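Local atomic coordinates of putative nucleoprotein (Infectious salmon anemia virus, PDB entry 4EWC), a protein that encapsidates the negative-strand viral RNA, protecting it from nucleases and forming the ribonucleoprotein that serves as template for transcription and replication. Residues Lys414-Cys420 and Val497-Arg502. Coordinates in Å, arbitrary orientation, origin at the centre of the assembly. Residues are numbered along the deposited sequence.
Sequences KNGEDAC and VRYEAR
An edge strand can receive the start of a helix when glycine lets the backbones come close, as Lys-414 to Cys-420 and extended Val-497 to Arg-502 illustrate. Tyr-499, the residue most covered, points toward the helix start with chi1 p. Gly-416, the N-cap residue, lies 5.1 Å away CA to CA; its CA touches Tyr-499 CB at 3.6 Å, and a CB on Gly-416 would collide with Tyr-499 CB. Glu-417 CA covers one ring face. Cys-420 (chi1 m) sets SG at the ring edge, 3.9 Å from Tyr-499 CB, and CB 3.5 Å from Val-497 CG1. Beyond the ring, Arg-502 (chi1 t, chi2 t, chi3 m) donates hydrogen bonds from NE (2.7 Å) and NH2 (2.8 Å) to Lys-414 O, at the guanidinium edge. Water 2 accepts from Gly-416 N (3.0 Å) and donates to Glu-500 O (2.7 Å). Asn-415 OD1 accepts from Glu-417 N (3.0 Å). Strand 499-500 pairs antiparallel with strand 568-574, so the contact joins helix 417-425 to the sheet of the orthomyxovirus nucleoprotein C-terminal region, with an Asx turn leading into the helix.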
ATOM      1  N   LYS A 414       7.898 -22.858  10.584  1.00 44.10           N
ATOM      2  CA  LYS A 414       7.189 -21.956  11.504  1.00 45.41           C
ATOM      3  C   LYS A 414       7.118 -20.497  11.030  1.00 46.81           C
ATOM      4  O   LYS A 414       6.114 -19.828  11.243  1.00 48.71           O
ATOM      5  CB  LYS A 414       7.778 -22.003  12.921  1.00 47.29           C
ATOM      6  CG  LYS A 414       9.194 -21.397  13.040  1.00 57.21           C
ATOM      7  CD  LYS A 414       9.663 -21.230  14.493  1.00 59.58           C
ATOM      8  CE  LYS A 414      11.192 -21.150  14.594  1.00 65.34           C
ATOM      9  NZ  LYS A 414      11.796 -19.869  14.070  1.00 64.15           N
ATOM     10  N   ASN A 415       8.188 -20.013  10.413  1.00 42.95           N
ATOM     11  CA  ASN A 415       8.248 -18.659   9.884  1.00 46.03           C
ATOM     12  C   ASN A 415       9.511 -18.461   9.045  1.00 47.92           C
ATOM     13  O   ASN A 415      10.199 -19.426   8.721  1.00 47.89           O
ATOM     14  CB  ASN A 415       8.134 -17.606  10.990  1.00 47.83           C
ATOM     15  CG  ASN A 415       9.190 -17.767  12.080  1.00 52.83           C
ATOM     16  OD1 ASN A 415      10.380 -17.964  11.799  1.00 49.32           O
ATOM     17  ND2 ASN A 415       8.758 -17.668  13.332  1.00 46.73           N
ATOM     18  N   GLY A 416       9.817 -17.218   8.695  1.00 48.62           N
ATOM     19  CA  GLY A 416      10.958 -16.939   7.842  1.00 46.25           C
ATOM     20  C   GLY A 416      12.235 -16.484   8.529  1.00 45.79           C
ATOM     21  O   GLY A 416      13.150 -16.020   7.854  1.00 46.60           O
ATOM     22  N   GLU A 417      12.300 -16.628   9.853  1.00 46.04           N
ATOM     23  CA  GLU A 417      13.470 -16.176  10.625  1.00 50.89           C
ATOM     24  C   GLU A 417      14.803 -16.773  10.162  1.00 46.71           C
ATOM     25  O   GLU A 417      15.748 -16.053   9.894  1.00 51.97           O
ATOM     26  CB  GLU A 417      13.305 -16.443  12.119  1.00 48.95           C
ATOM     27  CG  GLU A 417      14.471 -15.953  12.946  1.00 55.22           C
ATOM     28  CD  GLU A 417      14.218 -16.052  14.446  1.00 60.01           C
ATOM     29  OE1 GLU A 417      14.630 -17.059  15.054  1.00 58.77           O
ATOM     30  OE2 GLU A 417      13.618 -15.120  15.017  1.00 61.06           O
ATOM     31  N   ASP A 418      14.873 -18.087  10.083  1.00 41.42           N
ATOM     32  CA  ASP A 418      16.085 -18.727   9.666  1.00 41.95           C
ATOM     33  C   ASP A 418      16.376 -18.403   8.221  1.00 44.03           C
ATOM     34  O   ASP A 418      17.531 -18.206   7.844  1.00 52.28           O
ATOM     35  CB  ASP A 418      16.032 -20.238   9.917  1.00 42.61           C
ATOM     36  CG  ASP A 418      15.877 -20.571  11.393  1.00 47.17           C
ATOM     37  OD1 ASP A 418      16.244 -19.729  12.243  1.00 49.43           O
ATOM     38  OD2 ASP A 418      15.378 -21.669  11.713  1.00 49.58           O
ATOM     39  N   ALA A 419      15.343 -18.326   7.401  1.00 43.04           N
ATOM     40  CA  ALA A 419      15.544 -17.888   6.013  1.00 44.41           C
ATOM     41  C   ALA A 419      16.159 -16.493   5.959  1.00 46.23           C
ATOM     42  O   ALA A 419      17.065 -16.265   5.178  1.00 47.43           O
ATOM     43  CB  ALA A 419      14.261 -17.949   5.214  1.00 39.29           C
ATOM     44  N   CYS A 420      15.688 -15.566   6.788  1.00 45.41           N
ATOM     45  CA  CYS A 420      16.284 -14.233   6.770  1.00 48.50           C
ATOM     46  C   CYS A 420      17.746 -14.225   7.296  1.00 51.95           C
ATOM     47  O   CYS A 420      18.592 -13.475   6.793  1.00 51.33           O
ATOM     48  CB  CYS A 420      15.416 -13.207   7.492  1.00 42.90           C
ATOM     49  SG  CYS A 420      13.749 -12.949   6.762  1.00 51.45           S
ATOM     50  N   VAL A 497      16.198  -7.462   4.960  1.00 50.97           N
ATOM     51  CA  VAL A 497      15.139  -8.425   4.660  1.00 52.36           C
ATOM     52  C   VAL A 497      14.287  -8.658   5.928  1.00 46.33           C
ATOM     53  O   VAL A 497      14.730  -8.371   7.028  1.00 49.29           O
ATOM     54  CB  VAL A 497      15.750  -9.750   4.162  1.00 53.26           C
ATOM     55  CG1 VAL A 497      16.225 -10.576   5.335  1.00 53.06           C
ATOM     56  CG2 VAL A 497      14.773 -10.540   3.325  1.00 53.55           C
ATOM     57  N   ARG A 498      13.058  -9.142   5.769  1.00 50.08           N
ATOM     58  CA  ARG A 498      12.130  -9.315   6.898  1.00 49.78           C
ATOM     59  C   ARG A 498      11.134 -10.448   6.710  1.00 44.60           C
ATOM     60  O   ARG A 498      10.817 -10.823   5.588  1.00 47.66           O
ATOM     61  CB  ARG A 498      11.348  -8.032   7.152  1.00 50.27           C
ATOM     62  CG  ARG A 498      12.027  -7.048   8.071  1.00 51.98           C
ATOM     63  CD  ARG A 498      11.114  -5.891   8.305  1.00 52.42           C
ATOM     64  NE  ARG A 498      11.301  -5.312   9.625  1.00 60.58           N
ATOM     65  CZ  ARG A 498      10.628  -4.260  10.080  1.00 70.55           C
ATOM     66  NH1 ARG A 498       9.719  -3.657   9.298  1.00 59.07           N
ATOM     67  NH2 ARG A 498      10.872  -3.812  11.318  1.00 68.59           N
ATOM     68  N   TYR A 499      10.617 -10.977   7.811  1.00 42.37           N
ATOM     69  CA  TYR A 499       9.590 -12.023   7.725  1.00 44.30           C
ATOM     70  C   TYR A 499       8.353 -11.637   8.527  1.00 43.44           C
ATOM     71  O   TYR A 499       8.442 -10.886   9.492  1.00 44.49           O
ATOM     72  CB  TYR A 499      10.152 -13.399   8.161  1.00 48.53           C
ATOM     73  CG  TYR A 499      10.387 -13.538   9.645  1.00 45.35           C
ATOM     74  CD1 TYR A 499       9.376 -13.985  10.472  1.00 46.53           C
ATOM     75  CD2 TYR A 499      11.613 -13.212  10.218  1.00 47.71           C
ATOM     76  CE1 TYR A 499       9.556 -14.102  11.816  1.00 49.14           C
ATOM     77  CE2 TYR A 499      11.813 -13.329  11.579  1.00 48.25           C
ATOM     78  CZ  TYR A 499      10.774 -13.778  12.377  1.00 53.20           C
ATOM     79  OH  TYR A 499      10.924 -13.913  13.739  1.00 48.28           O
ATOM     80  N   GLU A 500       7.195 -12.130   8.110  1.00 43.55           N
ATOM     81  CA  GLU A 500       5.948 -11.839   8.821  1.00 45.52           C
ATOM     82  C   GLU A 500       5.800 -12.704  10.082  1.00 45.82           C
ATOM     83  O   GLU A 500       5.954 -13.928  10.025  1.00 42.33           O
ATOM     84  CB  GLU A 500       4.730 -12.043   7.903  1.00 42.22           C
ATOM     85  CG  GLU A 500       3.384 -12.008   8.636  1.00 42.37           C
ATOM     86  CD  GLU A 500       2.171 -12.078   7.700  1.00 44.97           C
ATOM     87  OE1 GLU A 500       2.214 -12.773   6.666  1.00 46.87           O
ATOM     88  OE2 GLU A 500       1.152 -11.427   7.998  1.00 48.60           O
ATOM     89  N   ALA A 501       5.517 -12.060  11.211  1.00 44.51           N
ATOM     90  CA  ALA A 501       5.239 -12.790  12.435  1.00 46.53           C
ATOM     91  C   ALA A 501       3.982 -13.595  12.206  1.00 46.44           C
ATOM     92  O   ALA A 501       3.046 -13.118  11.590  1.00 51.23           O
ATOM     93  CB  ALA A 501       5.050 -11.851  13.615  1.00 46.39           C
ATOM     94  N   ARG A 502       3.979 -14.826  12.681  1.00 44.75           N
ATOM     95  CA  ARG A 502       2.808 -15.649  12.602  1.00 48.42           C
ATOM     96  C   ARG A 502       1.843 -15.168  13.683  1.00 50.62           C
ATOM     97  O   ARG A 502       2.209 -15.073  14.844  1.00 50.96           O
ATOM     98  CB  ARG A 502       3.204 -17.111  12.798  1.00 46.63           C
ATOM     99  CG  ARG A 502       2.137 -18.078  12.376  1.00 52.65           C
ATOM    100  CD  ARG A 502       2.540 -19.492  12.692  1.00 44.76           C
ATOM    101  NE  ARG A 502       3.471 -20.054  11.724  1.00 44.26           N
ATOM    102  CZ  ARG A 502       3.122 -20.534  10.532  1.00 44.87           C
ATOM    103  NH1 ARG A 502       1.855 -20.503  10.125  1.00 37.90           N
ATOM    104  NH2 ARG A 502       4.046 -21.048   9.736  1.00 40.17           N
TER
HETATM  105  O   HOH W   1       6.037 -16.102  14.550  1.00 36.42           O
HETATM  106  O   HOH W   2       7.485 -15.332   8.256  1.00 48.66           O